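Local coordinates for protein extracellular invertase (Aspergillus kawachii, PDB 5XH8) that probably hydrolyses sucrose-type beta-fructofuranosides and, with high transfructosylation activity, passes the fructosyl group to sugar acceptors, giving fructooligosaccharides such as 1-kestose, at residues A[238-243]-A[307-312]; A[247-252]-A[318-323]; A[267-272]-A[287-292]; A[311-316]-A[558-563]. All coordinates share one frame; numbering follows the deposited sequence.

In the fold
From the N terminus, the chain first reaches 238-243, which joins 307-312 in interaction 1 and closes a loop of 63 residues. Segment 247-252 lies inside that loop, but its partner 318-323 lies beyond it, so interactions 1 and 2 cross. Interaction 3, the hairpin pairing of 267-272 with 287-292, is nested inside both. Interaction 4 starts on Phe311 and Leu312, where interaction 1 ends, crosses interaction 2, and spans 241 residues to 558-563. The first three contacts build one propeller blade and join it to the loop before it and the blade after it. The fourth ties the propeller to the C-terminal beta-sandwich. A sodium ion connects interactions 2, 3 and 4.

Interaction 1: A[238-243]-A[307-312]; sequences TWAGRW and NMAGFL
With CG anti to its own carbonyl carbon (chi1 -79°), Phe311 starts its side chain off strand 308-311, and the ring ends against the backbone of 239-241; a similar first torsion in Trp243 (chi1 -58°) starts the indole back toward Ala309. Phe311 meets the loop through CD1, CE1 and CZ: CE1 comes within 3.4 Å of Gly241 N and CZ within 3.7 Å of Gly241 CA. Trp239 O lies at the ring edge, 3.7 Å from Phe311 CD1. Gly241, with a positive phi, brings bare backbone against the aromatic carbons. Trp239 O also receives a nearly straight CA-H...O contact from Gly310 CA at 3.6 Å. Next to it Ala240 CB packs 3.7 Å from Ala309 CB, and the same methyl of Ala309 is touched more loosely by Trp243 CH2 at 4.2 Å. No hydrogen bond joins the two segments. The Trp239 indole turns elsewhere, its NE1 bonding to Glu392. The loop thus runs across the outermost strand of a blade, the two directions 97° apart, as part of the crossover that carries a beta-propeller chain from the outer strand of one blade to the inner strand of the next.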
loop_
_atom_site.group_PDB
_atom_site.type_symbol
_atom_site.label_atom_id
_atom_site.label_comp_id
_atom_site.label_asym_id
_atom_site.label_seq_id
_atom_site.Cartn_x
_atom_site.Cartn_y
_atom_site.Cartn_z
ATOM N N THR A 238 25.774 4.043 31.038
ATOM C CA THR A 238 26.836 3.140 31.462
ATOM C C THR A 238 26.509 1.705 31.116
ATOM O O THR A 238 27.353 1.001 30.593
ATOM C CB THR A 238 27.082 3.231 32.994
ATOM O OG1 THR A 238 27.321 4.590 33.355
ATOM C CG2 THR A 238 28.267 2.399 33.418
ATOM N N TRP A 239 25.301 1.263 31.450
ATOM C CA TRP A 239 24.980 -0.169 31.476
ATOM C C TRP A 239 24.206 -0.728 30.254
ATOM O O TRP A 239 24.171 -1.938 30.053
ATOM C CB TRP A 239 24.213 -0.489 32.772
ATOM C CG TRP A 239 25.030 -0.165 34.017
ATOM C CD1 TRP A 239 24.914 0.946 34.818
ATOM C CD2 TRP A 239 26.114 -0.943 34.565
ATOM N NE1 TRP A 239 25.850 0.893 35.838
ATOM C CE2 TRP A 239 26.596 -0.248 35.706
ATOM C CE3 TRP A 239 26.723 -2.155 34.203
ATOM C CZ2 TRP A 239 27.656 -0.726 36.483
ATOM C CZ3 TRP A 239 27.778 -2.634 34.985
ATOM C CH2 TRP A 239 28.233 -1.917 36.106
ATOM N N ALA A 240 23.568 0.138 29.480
ATOM C CA ALA A 240 22.657 -0.309 28.415
ATOM C C ALA A 240 22.659 0.610 27.211
ATOM O O ALA A 240 21.613 0.892 26.615
ATOM C CB ALA A 240 21.261 -0.475 28.980
ATOM N N GLY A 241 23.862 1.062 26.848
ATOM C CA GLY A 241 24.077 1.855 25.655
ATOM C C GLY A 241 23.182 3.064 25.647
ATOM O O GLY A 241 23.024 3.720 26.683
ATOM N N ARG A 242 22.604 3.350 24.479
ATOM C CA ARG A 242 21.608 4.400 24.334
ATOM C C ARG A 242 20.376 3.881 23.589
ATOM O O ARG A 242 20.441 2.928 22.799
ATOM C CB ARG A 242 22.181 5.615 23.608
ATOM C CG ARG A 242 23.544 6.109 24.100
ATOM C CD ARG A 242 23.846 7.503 23.560
ATOM N NE ARG A 242 22.956 8.500 24.171
ATOM C CZ ARG A 242 23.163 9.133 25.341
ATOM N NH1 ARG A 242 24.243 8.916 26.072
ATOM N NH2 ARG A 242 22.257 9.993 25.795
ATOM N N TRP A 243 19.238 4.497 23.890
ATOM C CA TRP A 243 18.017 4.283 23.136
ATOM C C TRP A 243 18.195 4.808 21.704
ATOM O O TRP A 243 17.589 4.291 20.779
ATOM C CB TRP A 243 16.821 4.956 23.813
ATOM C CG TRP A 243 16.543 4.522 25.246
ATOM C CD1 TRP A 243 16.260 5.349 26.310
ATOM C CD2 TRP A 243 16.503 3.181 25.770
ATOM N NE1 TRP A 243 16.038 4.611 27.454
ATOM C CE2 TRP A 243 16.184 3.281 27.157
ATOM C CE3 TRP A 243 16.711 1.904 25.216
ATOM C CZ2 TRP A 243 16.058 2.155 27.977
ATOM C CZ3 TRP A 243 16.594 0.784 26.033
ATOM C CH2 TRP A 243 16.266 0.912 27.399
ATOM N N ASN A 307 12.353 -1.240 33.829
ATOM C CA ASN A 307 12.920 -1.205 35.191
ATOM C C ASN A 307 14.382 -1.635 35.297
ATOM O O ASN A 307 14.998 -1.422 36.341
ATOM C CB ASN A 307 12.052 -1.992 36.174
ATOM C CG ASN A 307 11.690 -3.360 35.667
ATOM O OD1 ASN A 307 12.486 -4.032 34.993
ATOM N ND2 ASN A 307 10.471 -3.776 35.959
ATOM N N MET A 308 14.919 -2.251 34.239
ATOM C CA MET A 308 16.347 -2.526 34.116
ATOM C C MET A 308 16.666 -2.883 32.655
ATOM O O MET A 308 15.773 -3.229 31.879
ATOM C CB MET A 308 16.794 -3.652 35.064
ATOM C CG MET A 308 15.993 -4.945 34.965
ATOM S SD MET A 308 16.565 -6.270 36.048
ATOM C CE MET A 308 15.505 -7.641 35.639
ATOM N N ALA A 309 17.939 -2.790 32.289
ATOM C CA ALA A 309 18.351 -3.041 30.914
ATOM C C ALA A 309 19.849 -3.307 30.836
ATOM O O ALA A 309 20.640 -2.866 31.709
ATOM C CB ALA A 309 17.979 -1.863 30.035
ATOM N N GLY A 310 20.230 -4.030 29.786
ATOM C CA GLY A 310 21.623 -4.391 29.555
ATOM C C GLY A 310 21.838 -4.756 28.108
ATOM O O GLY A 310 20.995 -4.440 27.256
ATOM N N PHE A 311 22.954 -5.431 27.843
ATOM C CA PHE A 311 23.280 -5.902 26.498
ATOM C C PHE A 311 23.032 -7.404 26.420
ATOM O O PHE A 311 23.434 -8.151 27.318
ATOM C CB PHE A 311 24.735 -5.607 26.146
ATOM C CG PHE A 311 24.991 -4.190 25.742
ATOM C CD1 PHE A 311 25.159 -3.199 26.705
ATOM C CD2 PHE A 311 25.095 -3.833 24.393
ATOM C CE1 PHE A 311 25.407 -1.895 26.338
ATOM C CE2 PHE A 311 25.349 -2.515 24.019
ATOM C CZ PHE A 311 25.511 -1.543 24.995
ATOM N N LEU A 312 22.319 -7.847 25.382
ATOM C CA LEU A 312 22.268 -9.257 25.035
ATOM C C LEU A 312 23.639 -9.731 24.493
ATOM O O LEU A 312 24.035 -10.912 24.659
ATOM C CB LEU A 312 21.149 -9.495 24.027
ATOM C CG LEU A 312 20.941 -10.919 23.528
ATOM C CD1 LEU A 312 20.697 -11.901 24.666
ATOM C CD2 LEU A 312 19.794 -10.920 22.552
#

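Interaction 2: A[247-252]-A[318-323]; sequences FETGNV and SYAAAG. With NA (sodium ion), chain B.
Glu248 and Tyr319 make the tight end of this contact. Tyr319 OH donates to Glu248 OE1 over 2.7 Å, using the anti lone pair of that oxygen, the one directed away from OE2. OE1 lies in the plane of the phenol ring at its edge, while the carboxylate as a whole is turned 51° from the ring and the two side chains cross at about a right angle. CG of Tyr319 is anti to its backbone N (chi1 -158°), and the ring end comes toward strand 247-248. The other carboxylate oxygen, OE2, forms a salt bridge with Arg170, so both oxygens are engaged. Close packing continues at Thr249, whose OG1 sits 3.4 Å from Ala320 CA and whose CG2 touches Ala320 CB at 4.1 Å; both residues have positive phi, and at Thr249 the chain turns a corner between strands 247-248 and 250-252. Segments 250-252 and 318-323 are innermost strands of successive blades in the five-bladed propeller of family 32 glycosidases, running roughly parallel around the central channel, and a glycerol is bound about 4 Å from the Glu248 side chain. Further along, the strands stand apart, their axes no closer than 7.4 Å, and a water shares the gap with the Asn251 side chain. This water bridges the backbones, 2.6 Å from Thr249 O and 2.7 Å from Ala321 O. Beside it Asn251 reaches across to the backbone of 321-323. At the start of the second strand, beyond Tyr319, Ser318 O binds the sodium ion at 2.4 Å.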
loop_
_atom_site.group_PDB
_atom_site.type_symbol
_atom_site.label_atom_id
_atom_site.label_comp_id
_atom_site.label_asym_id
_atom_site.label_seq_id
_atom_site.Cartn_x
_atom_site.Cartn_y
_atom_site.Cartn_z
ATOM N N PHE A 247 14.758 2.218 16.852
ATOM C CA PHE A 247 14.751 0.830 17.299
ATOM C C PHE A 247 14.563 -0.126 16.098
ATOM O O PHE A 247 13.799 0.172 15.181
ATOM C CB PHE A 247 13.605 0.533 18.278
ATOM C CG PHE A 247 13.733 1.163 19.653
ATOM C CD1 PHE A 247 14.943 1.647 20.162
ATOM C CD2 PHE A 247 12.603 1.228 20.460
ATOM C CE1 PHE A 247 15.001 2.215 21.431
ATOM C CE2 PHE A 247 12.665 1.791 21.739
ATOM C CZ PHE A 247 13.869 2.271 22.220
ATOM N N GLU A 248 15.247 -1.275 16.168
ATOM C CA GLU A 248 15.200 -2.340 15.156
ATOM C C GLU A 248 14.981 -3.686 15.859
ATOM O O GLU A 248 15.284 -3.835 17.055
ATOM C CB GLU A 248 16.513 -2.367 14.373
ATOM C CG GLU A 248 16.818 -1.061 13.614
ATOM C CD GLU A 248 17.827 -1.262 12.513
ATOM O OE1 GLU A 248 19.045 -1.282 12.829
ATOM O OE2 GLU A 248 17.390 -1.464 11.338
ATOM N N THR A 249 14.432 -4.640 15.113
ATOM C CA THR A 249 14.293 -6.054 15.516
ATOM C C THR A 249 13.776 -6.283 16.943
ATOM O O THR A 249 14.275 -7.155 17.681
ATOM C CB THR A 249 15.610 -6.839 15.293
ATOM O OG1 THR A 249 16.622 -6.373 16.190
ATOM C CG2 THR A 249 16.078 -6.663 13.859
ATOM N N GLY A 250 12.769 -5.491 17.309
ATOM C CA GLY A 250 12.091 -5.631 18.591
ATOM C C GLY A 250 11.491 -7.016 18.726
ATOM O O GLY A 250 10.700 -7.404 17.891
ATOM N N ASN A 251 11.945 -7.782 19.725
ATOM C CA ASN A 251 11.287 -9.020 20.142
ATOM C C ASN A 251 10.598 -8.746 21.487
ATOM O O ASN A 251 11.143 -8.023 22.302
ATOM C CB ASN A 251 12.299 -10.115 20.429
ATOM C CG ASN A 251 13.106 -10.545 19.220
ATOM O OD1 ASN A 251 13.359 -9.805 18.261
ATOM N ND2 ASN A 251 13.552 -11.731 19.304
ATOM N N VAL A 252 9.477 -9.416 21.749
ATOM C CA VAL A 252 8.755 -9.325 23.026
ATOM C C VAL A 252 8.430 -10.746 23.490
ATOM O O VAL A 252 7.992 -11.606 22.703
ATOM C CB VAL A 252 7.451 -8.505 22.893
ATOM C CG1 VAL A 252 6.731 -8.395 24.234
ATOM C CG2 VAL A 252 7.761 -7.114 22.383
ATOM N N SER A 318 27.779 -7.311 16.954
ATOM C CA SER A 318 26.637 -8.076 17.410
ATOM C C SER A 318 25.379 -7.243 17.349
ATOM O O SER A 318 25.384 -6.124 17.843
ATOM C CB SER A 318 26.838 -8.515 18.859
ATOM O OG SER A 318 27.959 -9.350 18.975
ATOM N N TYR A 319 24.299 -7.785 16.770
ATOM C CA TYR A 319 23.087 -7.003 16.503
ATOM C C TYR A 319 21.894 -7.867 16.093
ATOM O O TYR A 319 22.029 -9.075 15.942
ATOM C CB TYR A 319 23.380 -5.959 15.412
ATOM C CG TYR A 319 22.454 -4.759 15.378
ATOM C CD1 TYR A 319 22.313 -3.922 16.500
ATOM C CD2 TYR A 319 21.770 -4.412 14.208
ATOM C CE1 TYR A 319 21.503 -2.814 16.462
ATOM C CE2 TYR A 319 20.931 -3.323 14.179
ATOM C CZ TYR A 319 20.807 -2.512 15.304
ATOM O OH TYR A 319 19.960 -1.419 15.313
ATOM N N ALA A 320 20.718 -7.237 15.993
ATOM C CA ALA A 320 19.586 -7.782 15.237
ATOM C C ALA A 320 19.078 -9.100 15.748
ATOM O O ALA A 320 18.615 -9.914 14.956
ATOM C CB ALA A 320 19.958 -7.911 13.753
ATOM N N ALA A 321 19.140 -9.330 17.063
ATOM C CA ALA A 321 18.772 -10.642 17.588
ATOM C C ALA A 321 17.327 -11.010 17.288
ATOM O O ALA A 321 16.426 -10.170 17.384
ATOM C CB ALA A 321 19.063 -10.743 19.067
ATOM N N ALA A 322 17.130 -12.261 16.888
ATOM C CA ALA A 322 15.824 -12.826 16.723
ATOM C C ALA A 322 15.751 -14.098 17.525
ATOM O O ALA A 322 16.542 -15.037 17.342
ATOM C CB ALA A 322 15.519 -13.128 15.266
ATOM N N GLY A 323 14.702 -14.159 18.320
ATOM C CA GLY A 323 14.443 -15.250 19.236
ATOM C C GLY A 323 13.022 -15.737 19.044
ATOM O O GLY A 323 12.222 -15.106 18.355
HETATM NA NA NA B . 26.663 -4.328 18.750
HETATM O O HOH W 1 16.136 -8.182 19.244
HETATM O O HOH W 2 25.962 -4.472 21.058
#

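Interaction 3: A[267-272]-A[287-292]; sequences FTTIGT and HDMLWV. With NA (sodium ion), chain B.
Thr268, Ile270 and Thr272 pair with Val292, Leu290 and Asp288 through six backbone hydrogen bonds, two to each pair, holding the strands antiparallel at an axis separation of 4.7 Å. The strands form a beta hairpin, the middle of a propeller blade, with inner strand 250-255 along one side and outer strand 302-311 along the other. On one face Thr268 CG2 lies beside Val292 CB, and Thr272 CG2 meets Leu290 CD1 at 3.6 Å, the two side chains crossing at about a right angle. Thr272 OG1 rests 3.4 Å from Asp288 CB but bonds to Arg242 O in the preceding loop. The opposite face carries Trp291, its CB against Thr269 CG2. Phe267 and Trp291 lie side by side and point the same way, with the indole carbons CE3 and CZ3 at the edge of the phenyl ring and CZ3 3.9 Å from Phe267 CE2. Met289 starts with CG anti to its backbone N (chi1 -169°), then bends at the next two torsions, and its CE ends 3.3 Å from Ile270 O. At the end of the pairing His287 O coordinates the sodium ion at 2.3 Å. A water on that ion accepts a hydrogen bond from Met289 N at 2.9 Å.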
loop_
_atom_site.group_PDB
_atom_site.type_symbol
_atom_site.label_atom_id
_atom_site.label_comp_id
_atom_site.label_asym_id
_atom_site.label_seq_id
_atom_site.Cartn_x
_atom_site.Cartn_y
_atom_site.Cartn_z
ATOM N N PHE A 267 9.942 -8.997 28.887
ATOM C CA PHE A 267 11.219 -8.469 28.396
ATOM C C PHE A 267 11.099 -8.175 26.899
ATOM O O PHE A 267 10.271 -8.782 26.209
ATOM C CB PHE A 267 12.314 -9.517 28.563
ATOM C CG PHE A 267 12.756 -9.752 29.987
ATOM C CD1 PHE A 267 12.035 -10.601 30.830
ATOM C CD2 PHE A 267 13.938 -9.188 30.460
ATOM C CE1 PHE A 267 12.472 -10.854 32.135
ATOM C CE2 PHE A 267 14.377 -9.434 31.764
ATOM C CZ PHE A 267 13.639 -10.262 32.599
ATOM N N THR A 268 11.942 -7.273 26.409
ATOM C CA THR A 268 12.115 -7.076 24.969
ATOM C C THR A 268 13.610 -7.065 24.653
ATOM O O THR A 268 14.413 -6.641 25.502
ATOM C CB THR A 268 11.432 -5.776 24.476
ATOM O OG1 THR A 268 11.613 -5.613 23.054
ATOM C CG2 THR A 268 11.966 -4.541 25.216
ATOM N N THR A 269 13.984 -7.566 23.477
ATOM C CA THR A 269 15.321 -7.285 22.909
ATOM C C THR A 269 15.173 -6.361 21.697
ATOM O O THR A 269 14.201 -6.474 20.938
ATOM C CB THR A 269 16.139 -8.548 22.581
ATOM O OG1 THR A 269 15.491 -9.340 21.577
ATOM C CG2 THR A 269 16.330 -9.407 23.839
ATOM N N ILE A 270 16.115 -5.425 21.554
ATOM C CA ILE A 270 16.090 -4.454 20.459
ATOM C C ILE A 270 17.483 -4.136 20.027
ATOM O O ILE A 270 18.397 -4.174 20.837
ATOM C CB ILE A 270 15.470 -3.097 20.851
ATOM C CG1 ILE A 270 15.962 -2.642 22.236
ATOM C CG2 ILE A 270 13.966 -3.201 20.851
ATOM C CD1 ILE A 270 15.796 -1.164 22.439
ATOM N N GLY A 271 17.625 -3.812 18.747
ATOM C CA GLY A 271 18.790 -3.115 18.244
ATOM C C GLY A 271 18.501 -1.625 18.338
ATOM O O GLY A 271 17.383 -1.188 18.066
ATOM N N THR A 272 19.498 -0.836 18.717
ATOM C CA THR A 272 19.366 0.617 18.629
ATOM C C THR A 272 20.427 1.170 17.693
ATOM O O THR A 272 21.583 0.737 17.722
ATOM C CB THR A 272 19.424 1.316 20.023
ATOM O OG1 THR A 272 20.766 1.407 20.499
ATOM C CG2 THR A 272 18.597 0.582 21.007
ATOM N N HIS A 287 25.832 0.169 16.731
ATOM C CA HIS A 287 24.738 -0.803 16.718
ATOM C C HIS A 287 24.711 -1.512 18.067
ATOM O O HIS A 287 25.440 -2.489 18.273
ATOM C CB HIS A 287 24.949 -1.806 15.564
ATOM C CG HIS A 287 24.806 -1.216 14.189
ATOM N ND1 HIS A 287 25.818 -0.509 13.567
ATOM C CD2 HIS A 287 23.779 -1.253 13.303
ATOM C CE1 HIS A 287 25.424 -0.152 12.355
ATOM N NE2 HIS A 287 24.182 -0.571 12.181
ATOM N N ASP A 288 23.881 -1.029 18.992
ATOM C CA ASP A 288 23.751 -1.638 20.327
ATOM C C ASP A 288 22.707 -2.760 20.363
ATOM O O ASP A 288 21.599 -2.550 19.894
ATOM C CB ASP A 288 23.337 -0.588 21.363
ATOM C CG ASP A 288 24.457 0.367 21.729
ATOM O OD1 ASP A 288 25.654 0.060 21.474
ATOM O OD2 ASP A 288 24.104 1.436 22.278
ATOM N N MET A 289 23.069 -3.921 20.937
ATOM C CA MET A 289 22.209 -5.100 21.025
ATOM C C MET A 289 21.728 -5.257 22.464
ATOM O O MET A 289 22.375 -5.922 23.299
ATOM C CB MET A 289 22.931 -6.360 20.566
ATOM C CG MET A 289 22.036 -7.583 20.374
ATOM S SD MET A 289 20.560 -7.274 19.374
ATOM C CE MET A 289 19.230 -7.337 20.580
ATOM N N LEU A 290 20.589 -4.634 22.739
ATOM C CA LEU A 290 20.079 -4.480 24.113
ATOM C C LEU A 290 18.956 -5.450 24.493
ATOM O O LEU A 290 18.224 -5.963 23.630
ATOM C CB LEU A 290 19.596 -3.043 24.310
ATOM C CG LEU A 290 20.521 -1.895 23.948
ATOM C CD1 LEU A 290 19.835 -0.551 24.193
ATOM C CD2 LEU A 290 21.803 -1.975 24.747
ATOM N N TRP A 291 18.855 -5.712 25.801
ATOM C CA TRP A 291 17.674 -6.326 26.425
ATOM C C TRP A 291 17.120 -5.345 27.462
ATOM O O TRP A 291 17.855 -4.484 27.982
ATOM C CB TRP A 291 17.979 -7.691 27.066
ATOM C CG TRP A 291 18.888 -7.626 28.298
ATOM C CD1 TRP A 291 20.231 -7.830 28.318
ATOM C CD2 TRP A 291 18.503 -7.340 29.658
ATOM N NE1 TRP A 291 20.720 -7.701 29.595
ATOM C CE2 TRP A 291 19.689 -7.401 30.446
ATOM C CE3 TRP A 291 17.276 -7.048 30.291
ATOM C CZ2 TRP A 291 19.698 -7.159 31.848
ATOM C CZ3 TRP A 291 17.280 -6.803 31.703
ATOM C CH2 TRP A 291 18.493 -6.857 32.450
ATOM N N VAL A 292 15.817 -5.455 27.726
ATOM C CA VAL A 292 15.112 -4.531 28.629
ATOM C C VAL A 292 14.008 -5.273 29.335
ATOM O O VAL A 292 13.220 -5.972 28.688
ATOM C CB VAL A 292 14.459 -3.345 27.889
ATOM C CG1 VAL A 292 13.958 -2.292 28.884
ATOM C CG2 VAL A 292 15.430 -2.704 26.921
HETATM NA NA NA B . 26.663 -4.328 18.750
HETATM O O HOH W 2 25.962 -4.472 21.058
#

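Interaction 4: A[311-316]-A[558-563]; sequences FLDWGF and RFALST. With NA (sodium ion), chain B.
Asp313 grips Ser562 with both carboxylate oxygens. Asp313 OD1 offers its syn lone pair to Ser562 N at 3.0 Å, while Asp313 OD2 accepts a hydrogen bond from Ser562 OG at 2.7 Å, the donor standing 26° out of the carboxylate plane. On its anti side Asp313 OD1 also accepts from Gly315 N at 2.8 Å, closing an Asx turn, and Ser318 OG is a further partner. OD2 forms a salt bridge with Arg374, which also bonds to Ser562 OG. This buried carboxylate is therefore surrounded by donors, an environment that would favour its negative charge. Backbone groups are met as well: Trp314 N donates to Ala560 O almost straight (167°) at 2.9 Å, and a water links Phe311 O with Ala560 N. Leu561 CD1 packs on Trp314 CB, and Trp314 CD1 approaches Phe559 CE2 at 3.4 Å, the near-parallel rings slid apart with little overlap. Two carbonyls of the loop reach the metal: Gly315 O at 2.4 Å and Phe316 O at 2.9 Å from sodium, with His287 and Ser318 completing the protein ligands. Asp313 O accepts from the sodium-bound water. The contact joins the beta-propeller to the C-terminal beta-sandwich, the two-domain architecture characteristic of glycoside hydrolase family 32.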
loop_
_atom_site.group_PDB
_atom_site.type_symbol
_atom_site.label_atom_id
_atom_site.label_comp_id
_atom_site.label_asym_id
_atom_site.label_seq_id
_atom_site.Cartn_x
_atom_site.Cartn_y
_atom_site.Cartn_z
ATOM N N PHE A 311 22.954 -5.431 27.843
ATOM C CA PHE A 311 23.280 -5.902 26.498
ATOM C C PHE A 311 23.032 -7.404 26.420
ATOM O O PHE A 311 23.434 -8.151 27.318
ATOM C CB PHE A 311 24.735 -5.607 26.146
ATOM C CG PHE A 311 24.991 -4.190 25.742
ATOM C CD1 PHE A 311 25.159 -3.199 26.705
ATOM C CD2 PHE A 311 25.095 -3.833 24.393
ATOM C CE1 PHE A 311 25.407 -1.895 26.338
ATOM C CE2 PHE A 311 25.349 -2.515 24.019
ATOM C CZ PHE A 311 25.511 -1.543 24.995
ATOM N N LEU A 312 22.319 -7.847 25.382
ATOM C CA LEU A 312 22.268 -9.257 25.035
ATOM C C LEU A 312 23.639 -9.731 24.493
ATOM O O LEU A 312 24.035 -10.912 24.659
ATOM C CB LEU A 312 21.149 -9.495 24.027
ATOM C CG LEU A 312 20.941 -10.919 23.528
ATOM C CD1 LEU A 312 20.697 -11.901 24.666
ATOM C CD2 LEU A 312 19.794 -10.920 22.552
ATOM N N ASP A 313 24.339 -8.830 23.825
ATOM C CA ASP A 313 25.738 -9.082 23.446
ATOM C C ASP A 313 26.453 -7.752 23.294
ATOM O O ASP A 313 25.973 -6.864 22.577
ATOM C CB ASP A 313 25.894 -9.921 22.159
ATOM C CG ASP A 313 27.299 -10.504 22.032
ATOM O OD1 ASP A 313 28.209 -9.763 21.599
ATOM O OD2 ASP A 313 27.512 -11.673 22.414
ATOM N N TRP A 314 27.594 -7.631 23.978
ATOM C CA TRP A 314 28.400 -6.405 23.980
ATOM C C TRP A 314 29.237 -6.222 22.715
ATOM O O TRP A 314 29.848 -5.164 22.540
ATOM C CB TRP A 314 29.316 -6.341 25.238
ATOM C CG TRP A 314 28.612 -6.008 26.517
ATOM C CD1 TRP A 314 28.015 -6.881 27.383
ATOM C CD2 TRP A 314 28.446 -4.709 27.081
ATOM N NE1 TRP A 314 27.472 -6.201 28.438
ATOM C CE2 TRP A 314 27.729 -4.867 28.284
ATOM C CE3 TRP A 314 28.835 -3.421 26.685
ATOM C CZ2 TRP A 314 27.388 -3.788 29.095
ATOM C CZ3 TRP A 314 28.501 -2.349 27.489
ATOM C CH2 TRP A 314 27.775 -2.539 28.682
ATOM N N GLY A 315 29.282 -7.225 21.835
ATOM C CA GLY A 315 30.066 -7.113 20.597
ATOM C C GLY A 315 29.676 -5.917 19.747
ATOM O O GLY A 315 28.477 -5.617 19.576
ATOM N N PHE A 316 30.676 -5.198 19.257
ATOM C CA PHE A 316 30.455 -4.084 18.325
ATOM C C PHE A 316 29.628 -4.573 17.105
ATOM O O PHE A 316 28.646 -3.929 16.735
ATOM C CB PHE A 316 31.795 -3.462 17.896
ATOM C CG PHE A 316 31.662 -2.286 16.961
ATOM C CD1 PHE A 316 31.500 -2.485 15.573
ATOM C CD2 PHE A 316 31.720 -0.983 17.445
ATOM C CE1 PHE A 316 31.391 -1.418 14.706
ATOM C CE2 PHE A 316 31.604 0.095 16.580
ATOM C CZ PHE A 316 31.453 -0.123 15.211
ATOM N N ARG A 558 25.132 -14.260 32.838
ATOM C CA ARG A 558 24.478 -12.965 32.621
ATOM C C ARG A 558 25.249 -11.995 31.724
ATOM O O ARG A 558 24.905 -10.834 31.649
ATOM C CB ARG A 558 24.197 -12.288 33.974
ATOM C CG ARG A 558 25.430 -11.866 34.761
ATOM C CD ARG A 558 25.082 -11.652 36.237
ATOM N NE ARG A 558 26.105 -10.877 36.950
ATOM C CZ ARG A 558 26.777 -11.263 38.042
ATOM N NH1 ARG A 558 26.577 -12.459 38.609
ATOM N NH2 ARG A 558 27.669 -10.432 38.578
ATOM N N PHE A 559 26.278 -12.466 31.037
ATOM C CA PHE A 559 27.138 -11.597 30.257
ATOM C C PHE A 559 27.536 -12.326 28.999
ATOM O O PHE A 559 27.864 -13.506 29.061
ATOM C CB PHE A 559 28.389 -11.245 31.033
ATOM C CG PHE A 559 29.366 -10.424 30.266
ATOM C CD1 PHE A 559 30.353 -11.032 29.491
ATOM C CD2 PHE A 559 29.310 -9.053 30.311
ATOM C CE1 PHE A 559 31.262 -10.270 28.778
ATOM C CE2 PHE A 559 30.216 -8.284 29.608
ATOM C CZ PHE A 559 31.204 -8.895 28.852
ATOM N N ALA A 560 27.498 -11.614 27.872
ATOM C CA ALA A 560 28.029 -12.127 26.601
ATOM C C ALA A 560 28.679 -11.033 25.787
ATOM O O ALA A 560 28.122 -9.949 25.651
ATOM C CB ALA A 560 26.938 -12.816 25.782
ATOM N N LEU A 561 29.853 -11.346 25.233
ATOM C CA LEU A 561 30.615 -10.446 24.371
ATOM C C LEU A 561 31.247 -11.282 23.247
ATOM O O LEU A 561 32.023 -12.213 23.527
ATOM C CB LEU A 561 31.711 -9.755 25.158
ATOM C CG LEU A 561 32.767 -8.930 24.397
ATOM C CD1 LEU A 561 32.161 -7.831 23.575
ATOM C CD2 LEU A 561 33.738 -8.305 25.382
ATOM N N SER A 562 30.925 -10.956 21.995
ATOM C CA SER A 562 31.362 -11.771 20.859
ATOM C C SER A 562 32.009 -10.936 19.774
ATOM O O SER A 562 31.629 -9.791 19.545
ATOM C CB SER A 562 30.196 -12.587 20.298
ATOM O OG SER A 562 29.452 -13.164 21.348
ATOM N N THR A 563 32.981 -11.528 19.092
ATOM C CA THR A 563 33.772 -10.795 18.121
ATOM C C THR A 563 34.471 -11.735 17.158
ATOM O O THR A 563 34.326 -12.960 17.269
ATOM C CB THR A 563 34.789 -9.867 18.827
ATOM O OG1 THR A 563 35.443 -9.029 17.862
ATOM C CG2 THR A 563 35.842 -10.701 19.603
HETATM NA NA NA B . 26.663 -4.328 18.750
HETATM O O HOH W 3 25.740 -9.112 28.404
HETATM O O HOH W 2 25.962 -4.472 21.058
#